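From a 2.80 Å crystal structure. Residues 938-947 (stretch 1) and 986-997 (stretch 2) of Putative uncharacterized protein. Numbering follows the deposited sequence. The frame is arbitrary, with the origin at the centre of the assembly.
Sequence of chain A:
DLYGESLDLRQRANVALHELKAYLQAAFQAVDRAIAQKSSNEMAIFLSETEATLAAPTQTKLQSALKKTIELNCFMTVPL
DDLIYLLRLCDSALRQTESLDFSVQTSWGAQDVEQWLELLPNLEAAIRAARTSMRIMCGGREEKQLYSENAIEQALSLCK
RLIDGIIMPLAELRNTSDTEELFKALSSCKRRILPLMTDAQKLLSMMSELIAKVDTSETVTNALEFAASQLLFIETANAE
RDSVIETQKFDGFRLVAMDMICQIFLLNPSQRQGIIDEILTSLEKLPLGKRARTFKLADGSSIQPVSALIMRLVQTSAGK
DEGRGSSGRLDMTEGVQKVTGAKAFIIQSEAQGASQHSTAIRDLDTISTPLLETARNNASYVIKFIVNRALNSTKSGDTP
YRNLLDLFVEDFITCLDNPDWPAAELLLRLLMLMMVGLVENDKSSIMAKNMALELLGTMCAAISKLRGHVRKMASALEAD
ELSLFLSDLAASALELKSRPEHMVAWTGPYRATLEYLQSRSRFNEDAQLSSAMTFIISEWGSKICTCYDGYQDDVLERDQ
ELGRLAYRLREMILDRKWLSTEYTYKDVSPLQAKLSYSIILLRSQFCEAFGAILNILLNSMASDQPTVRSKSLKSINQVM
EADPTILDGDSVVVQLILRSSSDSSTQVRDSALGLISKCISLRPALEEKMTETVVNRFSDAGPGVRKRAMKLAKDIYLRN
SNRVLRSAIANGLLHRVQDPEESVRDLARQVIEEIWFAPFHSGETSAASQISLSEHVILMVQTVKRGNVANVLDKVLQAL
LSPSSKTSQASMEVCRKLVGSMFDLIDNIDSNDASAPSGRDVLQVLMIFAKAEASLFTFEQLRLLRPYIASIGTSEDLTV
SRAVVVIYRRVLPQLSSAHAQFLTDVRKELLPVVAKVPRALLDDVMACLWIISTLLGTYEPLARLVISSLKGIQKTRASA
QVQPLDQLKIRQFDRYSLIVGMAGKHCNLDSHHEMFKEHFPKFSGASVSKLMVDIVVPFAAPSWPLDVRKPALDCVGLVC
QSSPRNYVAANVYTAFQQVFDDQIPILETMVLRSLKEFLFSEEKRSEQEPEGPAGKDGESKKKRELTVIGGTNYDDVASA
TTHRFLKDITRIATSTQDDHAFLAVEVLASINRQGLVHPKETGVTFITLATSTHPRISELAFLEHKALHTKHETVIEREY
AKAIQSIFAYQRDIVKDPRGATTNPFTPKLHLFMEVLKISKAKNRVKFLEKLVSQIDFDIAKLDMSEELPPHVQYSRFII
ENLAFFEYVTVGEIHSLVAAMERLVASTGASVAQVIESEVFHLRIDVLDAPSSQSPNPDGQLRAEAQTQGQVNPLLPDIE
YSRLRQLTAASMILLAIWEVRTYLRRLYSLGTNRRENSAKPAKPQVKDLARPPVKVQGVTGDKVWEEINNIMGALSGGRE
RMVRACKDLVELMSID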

ATOM      1  N   THR A 938     -49.027  19.283  45.400  1.00 67.43           N
ATOM      2  CA  THR A 938     -50.247  18.499  45.294  1.00 65.56           C
ATOM      3  C   THR A 938     -49.993  17.173  44.588  1.00 61.51           C
ATOM      4  O   THR A 938     -49.152  17.071  43.690  1.00 59.43           O
ATOM      5  CB  THR A 938     -51.327  19.277  44.538  1.00 66.52           C
ATOM      6  OG1 THR A 938     -50.879  19.555  43.206  1.00 65.05           O
ATOM      7  CG2 THR A 938     -51.644  20.585  45.246  1.00 69.34           C
ATOM      8  N   TYR A 939     -50.733  16.149  45.016  1.00 60.31           N
ATOM      9  CA  TYR A 939     -50.725  14.846  44.364  1.00 57.72           C
ATOM     10  C   TYR A 939     -52.126  14.285  44.169  1.00 56.46           C
ATOM     11  O   TYR A 939     -52.264  13.177  43.637  1.00 54.94           O
ATOM     12  CB  TYR A 939     -49.891  13.841  45.175  1.00 58.67           C
ATOM     13  CG  TYR A 939     -48.485  14.306  45.481  1.00 59.71           C
ATOM     14  CD1 TYR A 939     -48.220  15.092  46.596  1.00 62.37           C
ATOM     15  CD2 TYR A 939     -47.420  13.954  44.661  1.00 58.53           C
ATOM     16  CE1 TYR A 939     -46.935  15.519  46.883  1.00 63.62           C
ATOM     17  CE2 TYR A 939     -46.132  14.375  44.940  1.00 59.88           C
ATOM     18  CZ  TYR A 939     -45.895  15.157  46.052  1.00 62.56           C
ATOM     19  OH  TYR A 939     -44.617  15.580  46.336  1.00 63.95           O
ATOM     20  N   GLU A 940     -53.165  15.012  44.579  1.00 57.61           N
ATOM     21  CA  GLU A 940     -54.526  14.501  44.454  1.00 57.64           C
ATOM     22  C   GLU A 940     -54.938  14.212  43.016  1.00 54.94           C
ATOM     23  O   GLU A 940     -55.684  13.241  42.810  1.00 53.73           O
ATOM     24  CB  GLU A 940     -55.503  15.486  45.108  1.00 60.89           C
ATOM     25  CG  GLU A 940     -56.957  15.014  45.115  1.00 63.05           C
ATOM     26  CD  GLU A 940     -57.708  15.358  43.836  1.00 63.18           C
ATOM     27  OE1 GLU A 940     -57.349  16.358  43.179  1.00 63.08           O
ATOM     28  OE2 GLU A 940     -58.659  14.623  43.489  1.00 63.05           O
ATOM     29  N   PRO A 941     -54.542  14.988  41.999  1.00 53.80           N
ATOM     30  CA  PRO A 941     -54.948  14.612  40.630  1.00 53.24           C
ATOM     31  C   PRO A 941     -54.439  13.244  40.208  1.00 52.28           C
ATOM     32  O   PRO A 941     -55.193  12.459  39.615  1.00 52.56           O
ATOM     33  CB  PRO A 941     -54.365  15.741  39.763  1.00 52.52           C
ATOM     34  CG  PRO A 941     -53.419  16.482  40.640  1.00 53.14           C
ATOM     35  CD  PRO A 941     -53.909  16.317  42.028  1.00 54.36           C
ATOM     36  N   LEU A 942     -53.176  12.931  40.501  1.00 44.83           N
ATOM     37  CA  LEU A 942     -52.657  11.602  40.198  1.00 43.31           C
ATOM     38  C   LEU A 942     -53.438  10.528  40.942  1.00 43.76           C
ATOM     39  O   LEU A 942     -53.911   9.556  40.340  1.00 42.99           O
ATOM     40  CB  LEU A 942     -51.170  11.529  40.549  1.00 42.73           C
ATOM     41  CG  LEU A 942     -50.215  12.267  39.609  1.00 41.98           C
ATOM     42  CD1 LEU A 942     -48.807  12.281  40.185  1.00 41.91           C
ATOM     43  CD2 LEU A 942     -50.218  11.628  38.232  1.00 40.66           C
ATOM     44  N   ALA A 943     -53.585  10.686  42.259  1.00 52.48           N
ATOM     45  CA  ALA A 943     -54.358   9.725  43.040  1.00 52.80           C
ATOM     46  C   ALA A 943     -55.748   9.532  42.449  1.00 52.79           C
ATOM     47  O   ALA A 943     -56.270   8.413  42.418  1.00 52.93           O
ATOM     48  CB  ALA A 943     -54.453  10.189  44.494  1.00 54.19           C
ATOM     49  N   ARG A 944     -56.361  10.614  41.972  1.00 59.69           N
ATOM     50  CA  ARG A 944     -57.676  10.518  41.350  1.00 61.88           C
ATOM     51  C   ARG A 944     -57.614   9.688  40.076  1.00 59.05           C
ATOM     52  O   ARG A 944     -58.504   8.871  39.812  1.00 58.66           O
ATOM     53  CB  ARG A 944     -58.210  11.921  41.058  1.00 65.31           C
ATOM     54  CG  ARG A 944     -59.611  11.961  40.463  1.00 69.23           C
ATOM     55  CD  ARG A 944     -60.032  13.390  40.145  1.00 72.95           C
ATOM     56  NE  ARG A 944     -59.141  14.016  39.170  1.00 73.98           N
ATOM     57  CZ  ARG A 944     -59.229  15.282  38.773  1.00 75.70           C
ATOM     58  NH1 ARG A 944     -60.170  16.075  39.269  1.00 78.86           N
ATOM     59  NH2 ARG A 944     -58.371  15.758  37.880  1.00 74.92           N
ATOM     60  N   LEU A 945     -56.566   9.881  39.273  1.00 50.86           N
ATOM     61  CA  LEU A 945     -56.400   9.079  38.066  1.00 49.71           C
ATOM     62  C   LEU A 945     -56.281   7.596  38.405  1.00 49.70           C
ATOM     63  O   LEU A 945     -56.983   6.752  37.832  1.00 48.83           O
ATOM     64  CB  LEU A 945     -55.172   9.566  37.298  1.00 48.02           C
ATOM     65  CG  LEU A 945     -54.774   8.801  36.037  1.00 46.88           C
ATOM     66  CD1 LEU A 945     -55.929   8.729  35.051  1.00 47.42           C
ATOM     67  CD2 LEU A 945     -53.562   9.468  35.407  1.00 46.08           C
ATOM     68  N   VAL A 946     -55.398   7.264  39.351  1.00 42.08           N
ATOM     69  CA  VAL A 946     -55.204   5.869  39.744  1.00 41.62           C
ATOM     70  C   VAL A 946     -56.511   5.278  40.259  1.00 42.73           C
ATOM     71  O   VAL A 946     -56.906   4.169  39.878  1.00 42.33           O
ATOM     72  CB  VAL A 946     -54.085   5.766  40.798  1.00 41.73           C
ATOM     73  CG1 VAL A 946     -53.866   4.315  41.221  1.00 41.53           C
ATOM     74  CG2 VAL A 946     -52.787   6.368  40.267  1.00 40.82           C
ATOM     75  N   ILE A 947     -57.202   6.011  41.134  1.00 44.33           N
ATOM     76  CA  ILE A 947     -58.424   5.497  41.747  1.00 45.72           C
ATOM     77  C   ILE A 947     -59.491   5.264  40.687  1.00 45.71           C
ATOM     78  O   ILE A 947     -60.166   4.228  40.677  1.00 45.92           O
ATOM     79  CB  ILE A 947     -58.916   6.456  42.846  1.00 47.77           C
ATOM     80  CG1 ILE A 947     -57.921   6.472  44.012  1.00 48.14           C
ATOM     81  CG2 ILE A 947     -60.303   6.043  43.349  1.00 49.54           C
ATOM     82  CD1 ILE A 947     -58.164   7.575  45.024  1.00 50.22           C
ATOM     83  N   HIS A 986     -43.775   4.866  37.977  1.00 38.63           N
ATOM     84  CA  HIS A 986     -43.142   6.169  38.151  1.00 39.94           C
ATOM     85  C   HIS A 986     -43.522   6.856  39.456  1.00 44.07           C
ATOM     86  O   HIS A 986     -42.649   7.378  40.156  1.00 45.80           O
ATOM     87  CB  HIS A 986     -43.490   7.077  36.969  1.00 38.30           C
ATOM     88  CG  HIS A 986     -42.933   6.599  35.667  1.00 37.87           C
ATOM     89  ND1 HIS A 986     -41.636   6.850  35.277  1.00 38.23           N
ATOM     90  CD2 HIS A 986     -43.493   5.874  34.669  1.00 37.35           C
ATOM     91  CE1 HIS A 986     -41.420   6.304  34.095  1.00 38.00           C
ATOM     92  NE2 HIS A 986     -42.532   5.707  33.702  1.00 37.47           N
ATOM     93  N   CYS A 987     -44.807   6.878  39.798  1.00 61.60           N
ATOM     94  CA  CYS A 987     -45.305   7.612  40.958  1.00 65.69           C
ATOM     95  C   CYS A 987     -45.921   6.630  41.942  1.00 71.06           C
ATOM     96  O   CYS A 987     -46.981   6.056  41.672  1.00 71.81           O
ATOM     97  CB  CYS A 987     -46.323   8.666  40.529  1.00 63.67           C
ATOM     98  SG  CYS A 987     -47.509   8.103  39.301  1.00 60.71           S
ATOM     99  N   ASN A 988     -45.267   6.445  43.085  1.00 81.28           N
ATOM    100  CA  ASN A 988     -45.787   5.601  44.151  1.00 86.26           C
ATOM    101  C   ASN A 988     -46.375   6.511  45.223  1.00 87.90           C
ATOM    102  O   ASN A 988     -45.637   7.191  45.946  1.00 88.78           O
ATOM    103  CB  ASN A 988     -44.697   4.699  44.723  1.00 91.01           C
ATOM    104  CG  ASN A 988     -45.224   3.334  45.131  1.00 92.29           C
ATOM    105  OD1 ASN A 988     -46.245   2.872  44.619  1.00 90.51           O
ATOM    106  ND2 ASN A 988     -44.529   2.683  46.056  1.00 95.80           N
ATOM    107  N   LEU A 989     -47.701   6.529  45.318  1.00 77.36           N
ATOM    108  CA  LEU A 989     -48.411   7.402  46.251  1.00 79.17           C
ATOM    109  C   LEU A 989     -48.605   6.730  47.607  1.00 79.44           C
ATOM    110  O   LEU A 989     -49.703   6.701  48.159  1.00 79.15           O
ATOM    111  CB  LEU A 989     -49.749   7.813  45.645  1.00 79.28           C
ATOM    112  CG  LEU A 989     -49.671   8.573  44.318  1.00 77.50           C
ATOM    113  CD1 LEU A 989     -51.052   8.716  43.700  1.00 76.62           C
ATOM    114  CD2 LEU A 989     -49.033   9.942  44.516  1.00 78.18           C
ATOM    115  N   ASP A 990     -47.520   6.184  48.157  1.00 83.15           N
ATOM    116  CA  ASP A 990     -47.605   5.526  49.456  1.00 85.91           C
ATOM    117  C   ASP A 990     -47.873   6.522  50.574  1.00 88.63           C
ATOM    118  O   ASP A 990     -48.461   6.159  51.599  1.00 91.24           O
ATOM    119  CB  ASP A 990     -46.320   4.750  49.737  1.00 87.50           C
ATOM    120  CG  ASP A 990     -46.064   3.655  48.720  1.00 86.81           C
ATOM    121  OD1 ASP A 990     -47.017   3.267  48.011  1.00 85.40           O
ATOM    122  OD2 ASP A 990     -44.912   3.179  48.634  1.00 88.28           O
ATOM    123  N   SER A 991     -47.453   7.778  50.402  1.00 88.51           N
ATOM    124  CA  SER A 991     -47.710   8.793  51.415  1.00 91.65           C
ATOM    125  C   SER A 991     -49.188   9.150  51.504  1.00 92.78           C
ATOM    126  O   SER A 991     -49.638   9.614  52.558  1.00 95.44           O
ATOM    127  CB  SER A 991     -46.884  10.048  51.123  1.00 90.95           C
ATOM    128  OG  SER A 991     -47.257  10.627  49.888  1.00 88.09           O
ATOM    129  N   HIS A 992     -49.947   8.948  50.433  1.00 82.00           N
ATOM    130  CA  HIS A 992     -51.389   9.201  50.426  1.00 84.01           C
ATOM    131  C   HIS A 992     -52.170   7.919  50.678  1.00 84.05           C
ATOM    132  O   HIS A 992     -53.144   7.610  49.992  1.00 80.73           O
ATOM    133  CB  HIS A 992     -51.802   9.840  49.107  1.00 84.83           C
ATOM    134  CG  HIS A 992     -51.093  11.125  48.816  1.00 88.83           C
ATOM    135  ND1 HIS A 992     -49.780  11.173  48.402  1.00 90.28           N
ATOM    136  CD2 HIS A 992     -51.511  12.411  48.889  1.00 91.23           C
ATOM    137  CE1 HIS A 992     -49.419  12.432  48.231  1.00 90.94           C
ATOM    138  NE2 HIS A 992     -50.452  13.203  48.517  1.00 91.53           N
ATOM    139  N   HIS A 993     -51.743   7.154  51.685  1.00113.62           N
ATOM    140  CA  HIS A 993     -52.431   5.919  52.035  1.00114.50           C
ATOM    141  C   HIS A 993     -53.846   6.157  52.541  1.00114.24           C
ATOM    142  O   HIS A 993     -54.589   5.186  52.723  1.00115.10           O
ATOM    143  CB  HIS A 993     -51.629   5.152  53.090  1.00117.43           C
ATOM    144  CG  HIS A 993     -51.394   5.919  54.353  1.00120.26           C
ATOM    145  ND1 HIS A 993     -50.451   6.919  54.455  1.00121.01           N
ATOM    146  CD2 HIS A 993     -51.975   5.824  55.572  1.00123.35           C
ATOM    147  CE1 HIS A 993     -50.465   7.411  55.682  1.00124.13           C
ATOM    148  NE2 HIS A 993     -51.382   6.764  56.380  1.00125.75           N
ATOM    149  N   GLU A 994     -54.237   7.409  52.773  1.00114.75           N
ATOM    150  CA  GLU A 994     -55.589   7.727  53.210  1.00115.30           C
ATOM    151  C   GLU A 994     -56.497   8.159  52.069  1.00111.22           C
ATOM    152  O   GLU A 994     -57.704   7.904  52.124  1.00112.39           O
ATOM    153  CB  GLU A 994     -55.554   8.832  54.271  1.00118.83           C
ATOM    154  CG  GLU A 994     -56.587   8.663  55.377  1.00122.73           C
ATOM    155  CD  GLU A 994     -56.345   7.420  56.213  1.00125.69           C
ATOM    156  OE1 GLU A 994     -55.188   6.953  56.266  1.00126.15           O
ATOM    157  OE2 GLU A 994     -57.314   6.906  56.811  1.00127.47           O
ATOM    158  N   MET A 995     -55.947   8.803  51.037  1.00100.10           N
ATOM    159  CA  MET A 995     -56.749   9.184  49.880  1.00 97.51           C
ATOM    160  C   MET A 995     -57.373   7.977  49.195  1.00 92.81           C
ATOM    161  O   MET A 995     -58.401   8.121  48.522  1.00 91.96           O
ATOM    162  CB  MET A 995     -55.886   9.963  48.882  1.00 97.71           C
ATOM    163  CG  MET A 995     -56.577  10.303  47.562  1.00 97.34           C
ATOM    164  SD  MET A 995     -58.049  11.329  47.763  1.00 99.85           S
ATOM    165  CE  MET A 995     -58.635  11.415  46.072  1.00 97.32           C
ATOM    166  N   PHE A 996     -56.780   6.793  49.350  1.00 65.22           N
ATOM    167  CA  PHE A 996     -57.283   5.595  48.690  1.00 59.84           C
ATOM    168  C   PHE A 996     -58.289   4.828  49.537  1.00 61.31           C
ATOM    169  O   PHE A 996     -59.161   4.150  48.980  1.00 60.18           O
ATOM    170  CB  PHE A 996     -56.118   4.672  48.322  1.00 57.81           C
ATOM    171  CG  PHE A 996     -55.345   5.125  47.115  1.00 55.70           C
ATOM    172  CD1 PHE A 996     -54.363   6.096  47.227  1.00 56.44           C
ATOM    173  CD2 PHE A 996     -55.601   4.580  45.868  1.00 53.23           C
ATOM    174  CE1 PHE A 996     -53.653   6.514  46.119  1.00 54.72           C
ATOM    175  CE2 PHE A 996     -54.894   4.994  44.756  1.00 51.53           C
ATOM    176  CZ  PHE A 996     -53.919   5.962  44.882  1.00 52.26           C
ATOM    177  N   LYS A 997     -58.201   4.915  50.865  1.00 87.84           N
ATOM    178  CA  LYS A 997     -59.138   4.174  51.702  1.00 89.63           C
ATOM    179  C   LYS A 997     -60.546   4.747  51.612  1.00 90.45           C
ATOM    180  O   LYS A 997     -61.522   4.025  51.844  1.00 90.78           O
ATOM    181  CB  LYS A 997     -58.668   4.165  53.156  1.00 92.83           C
ATOM    182  CG  LYS A 997     -59.374   3.115  54.004  1.00 94.58           C
ATOM    183  CD  LYS A 997     -59.178   3.339  55.494  1.00 97.79           C
ATOM    184  CE  LYS A 997     -59.949   2.304  56.301  1.00 98.83           C
ATOM    185  NZ  LYS A 997     -59.844   2.528  57.766  1.00102.44           N
TER

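Helices commonly pack against irregular chain by offering one apolar face to it, and residues 938-947 illustrate the principle well. Tyr939 occupies the N-cap position, and the helix that begins at Glu940 is laced by regular backbone hydrogen bonds, from Ala943 N to Tyr939 O (3.1 Å) through Ile947 N to Ala943 O (2.9 Å). The second stretch leaves a helix at Cys987 and bends repeatedly, with a hydrogen bond from His992 N to Leu989 O (3.2 Å) closing one turn. The backbones come to about 7 Å at two points, where the CA atoms of Ala943 and Leu989 lie 7.1 Å apart and those of Ile947 and Phe996 7.0 Å.

No hydrogen bond crosses between the stretches; the contact, burying 553 Å² in all, rests on side-chain packing. Ala943 is central to it. Its methyl CB lies 3.8 Å from Leu989 CD1, 3.7 Å from Met995 CG and 4.1 Å from Phe996 CE1, so a small residue here lets three larger ones converge on the helix. Leu989 CD1 also reaches Ala943 N, at 3.5 Å, while its other methyl, CD2, lies 4.0 Å from Tyr939 CB.

One turn further along, Val946 and Ile947 receive Phe996. Although its CA-to-CB bond points sideways, the ring swings in, and Val946 CG1 meets its edge at CE2 (3.7 Å). Ile947 CD1 sits over one face, 4.2 Å from the centroid of the Phe996 ring, in a CH-pi contact. The flexible thioether of Met995 runs across the helix rather than along it, placing its CE 4.0 Å from Ile947 CD1 and 4.1 Å from Glu940 CG.

At the helix start, where burial is less complete, aromatic groups take over: Tyr939 CD1 approaches His992 CE1 to 3.3 Å, the two rings inclined at 58°.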